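Local coordinates for ferric enterobactin receptor PIRA (PDB 5FP2), which probably takes up ferric siderophores such as enterobactin across the outer membrane of Pseudomonas aeruginosa as a TonB-dependent receptor, at residues E623-Q628 with A666-S671. Sequence-based numbering, arbitrary orientation.
Sequences ERLSTQ and AGYTFS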
loop_
_atom_site.group_PDB
_atom_site.type_symbol
_atom_site.label_atom_id
_atom_site.label_comp_id
_atom_site.label_asym_id
_atom_site.label_seq_id
_atom_site.Cartn_x
_atom_site.Cartn_y
_atom_site.Cartn_z
ATOM N N GLU A 623 -26.817 16.812 -1.376
ATOM C CA GLU A 623 -25.966 16.651 -0.199
ATOM C C GLU A 623 -25.827 15.171 0.114
ATOM O O GLU A 623 -24.729 14.687 0.352
ATOM C CB GLU A 623 -26.555 17.362 1.019
ATOM C CG GLU A 623 -26.796 18.861 0.855
ATOM C CD GLU A 623 -25.652 19.738 1.349
ATOM O OE1 GLU A 623 -24.853 19.287 2.204
ATOM O OE2 GLU A 623 -25.608 20.928 0.948
ATOM N N ARG A 624 -26.944 14.454 0.068
ATOM C CA ARG A 624 -27.003 13.076 0.562
ATOM C C ARG A 624 -26.798 12.053 -0.560
ATOM O O ARG A 624 -26.337 10.944 -0.307
ATOM C CB ARG A 624 -28.332 12.829 1.298
ATOM C CG ARG A 624 -28.618 13.881 2.357
ATOM C CD ARG A 624 -29.739 13.507 3.304
ATOM N NE ARG A 624 -29.627 14.275 4.546
ATOM C CZ ARG A 624 -30.392 15.312 4.870
ATOM N NH1 ARG A 624 -31.388 15.675 4.079
ATOM N NH2 ARG A 624 -30.184 15.970 6.003
ATOM N N LEU A 625 -27.149 12.407 -1.789
ATOM C CA LEU A 625 -27.173 11.426 -2.876
ATOM C C LEU A 625 -26.040 11.600 -3.904
ATOM O O LEU A 625 -25.783 12.701 -4.403
ATOM C CB LEU A 625 -28.509 11.480 -3.608
ATOM C CG LEU A 625 -28.603 10.498 -4.776
ATOM C CD1 LEU A 625 -28.556 9.060 -4.294
ATOM C CD2 LEU A 625 -29.867 10.751 -5.567
ATOM N N SER A 626 -25.441 10.479 -4.289
ATOM C CA SER A 626 -24.163 10.498 -4.968
ATOM C C SER A 626 -24.065 9.347 -5.976
ATOM O O SER A 626 -24.470 8.228 -5.698
ATOM C CB SER A 626 -23.041 10.406 -3.932
ATOM O OG SER A 626 -21.896 9.785 -4.482
ATOM N N THR A 627 -23.544 9.627 -7.165
ATOM C CA THR A 627 -23.583 8.636 -8.246
ATOM C C THR A 627 -22.305 8.583 -9.085
ATOM O O THR A 627 -21.771 9.610 -9.488
ATOM C CB THR A 627 -24.751 8.867 -9.245
ATOM O OG1 THR A 627 -25.730 9.765 -8.703
ATOM C CG2 THR A 627 -25.421 7.532 -9.578
ATOM N N GLN A 628 -21.832 7.362 -9.327
ATOM C CA GLN A 628 -20.643 7.127 -10.135
ATOM C C GLN A 628 -20.982 6.276 -11.340
ATOM O O GLN A 628 -21.711 5.286 -11.247
ATOM C CB GLN A 628 -19.548 6.410 -9.328
ATOM C CG GLN A 628 -18.407 7.331 -8.927
ATOM C CD GLN A 628 -17.490 6.794 -7.832
ATOM O OE1 GLN A 628 -17.556 5.618 -7.408
ATOM N NE2 GLN A 628 -16.649 7.689 -7.324
ATOM N N ALA A 666 -24.237 3.812 -6.674
ATOM C CA ALA A 666 -25.078 4.826 -6.034
ATOM C C ALA A 666 -24.921 4.774 -4.537
ATOM O O ALA A 666 -24.658 3.716 -3.982
ATOM C CB ALA A 666 -26.541 4.626 -6.398
ATOM N N GLY A 667 -25.092 5.924 -3.895
ATOM C CA GLY A 667 -24.940 6.014 -2.452
ATOM C C GLY A 667 -25.877 7.029 -1.844
ATOM O O GLY A 667 -26.081 8.109 -2.401
ATOM N N TYR A 668 -26.444 6.688 -0.692
ATOM C CA TYR A 668 -27.248 7.648 0.041
ATOM C C TYR A 668 -26.821 7.721 1.487
ATOM O O TYR A 668 -26.478 6.707 2.085
ATOM C CB TYR A 668 -28.725 7.296 -0.057
ATOM C CG TYR A 668 -29.608 8.408 0.438
ATOM C CD1 TYR A 668 -29.863 9.506 -0.362
ATOM C CD2 TYR A 668 -30.130 8.395 1.738
ATOM C CE1 TYR A 668 -30.639 10.553 0.097
ATOM C CE2 TYR A 668 -30.937 9.424 2.195
ATOM C CZ TYR A 668 -31.166 10.511 1.375
ATOM O OH TYR A 668 -31.921 11.563 1.831
ATOM N N THR A 669 -26.852 8.929 2.040
ATOM C CA THR A 669 -26.500 9.161 3.440
ATOM C C THR A 669 -27.676 9.753 4.212
ATOM O O THR A 669 -28.054 10.899 3.992
ATOM C CB THR A 669 -25.331 10.148 3.549
ATOM O OG1 THR A 669 -24.426 9.933 2.467
ATOM C CG2 THR A 669 -24.597 9.960 4.851
ATOM N N PHE A 670 -28.219 8.990 5.157
ATOM C CA PHE A 670 -29.414 9.416 5.885
ATOM C C PHE A 670 -29.048 10.392 6.987
ATOM O O PHE A 670 -29.855 11.234 7.367
ATOM C CB PHE A 670 -30.138 8.222 6.497
ATOM C CG PHE A 670 -30.721 7.296 5.486
ATOM C CD1 PHE A 670 -29.922 6.365 4.841
ATOM C CD2 PHE A 670 -32.047 7.409 5.115
ATOM C CE1 PHE A 670 -30.428 5.574 3.824
ATOM C CE2 PHE A 670 -32.556 6.637 4.086
ATOM C CZ PHE A 670 -31.741 5.734 3.426
ATOM N N SER A 671 -27.816 10.279 7.479
ATOM C CA SER A 671 -27.420 10.848 8.766
ATOM C C SER A 671 -25.986 10.436 9.083
ATOM O O SER A 671 -25.388 9.611 8.385
ATOM C CB SER A 671 -28.325 10.307 9.860
ATOM O OG SER A 671 -28.269 8.891 9.849
#
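Ser-626 and Gly-667 form an antiparallel hydrogen-bonded pair, Gly-667 N to Ser-626 O at 3.0 Å and Ser-626 N to Gly-667 O at 3.1 Å, between strand segments whose directions differ by 165°. Thr-669 N also donates to Arg-624 O (3.1 Å). Strands 625-634 and 659-669 are sequence-consecutive neighbours in the 22-stranded antiparallel barrel characteristic of TonB-dependent receptors; strand 659-669 pairs on its other edge with strand 674-681. Leu-625, Thr-627, Ala-666 and Tyr-668 share one face of the sheet, while Ser-626 lies on the other, where it touches Lys-50 of helix 45-50, within the plug domain range, evidence that this face looks to the plug. At the surface, with CG anti to the backbone N (chi1 -168°), the Tyr-668 ring leans to the opposing strand: CE1 is 3.5 Å from Arg-624 CB, and OH is 3.3 Å from Arg-624 CD. Leu-625 CB meets the ring edge at Tyr-668 CD1 (4.0 Å). The arginine chain, extended from CG to NE, passes Thr-669 O with Arg-624 CD at 3.2 Å, and its guanidinium plane is turned 52° from the tyrosine ring.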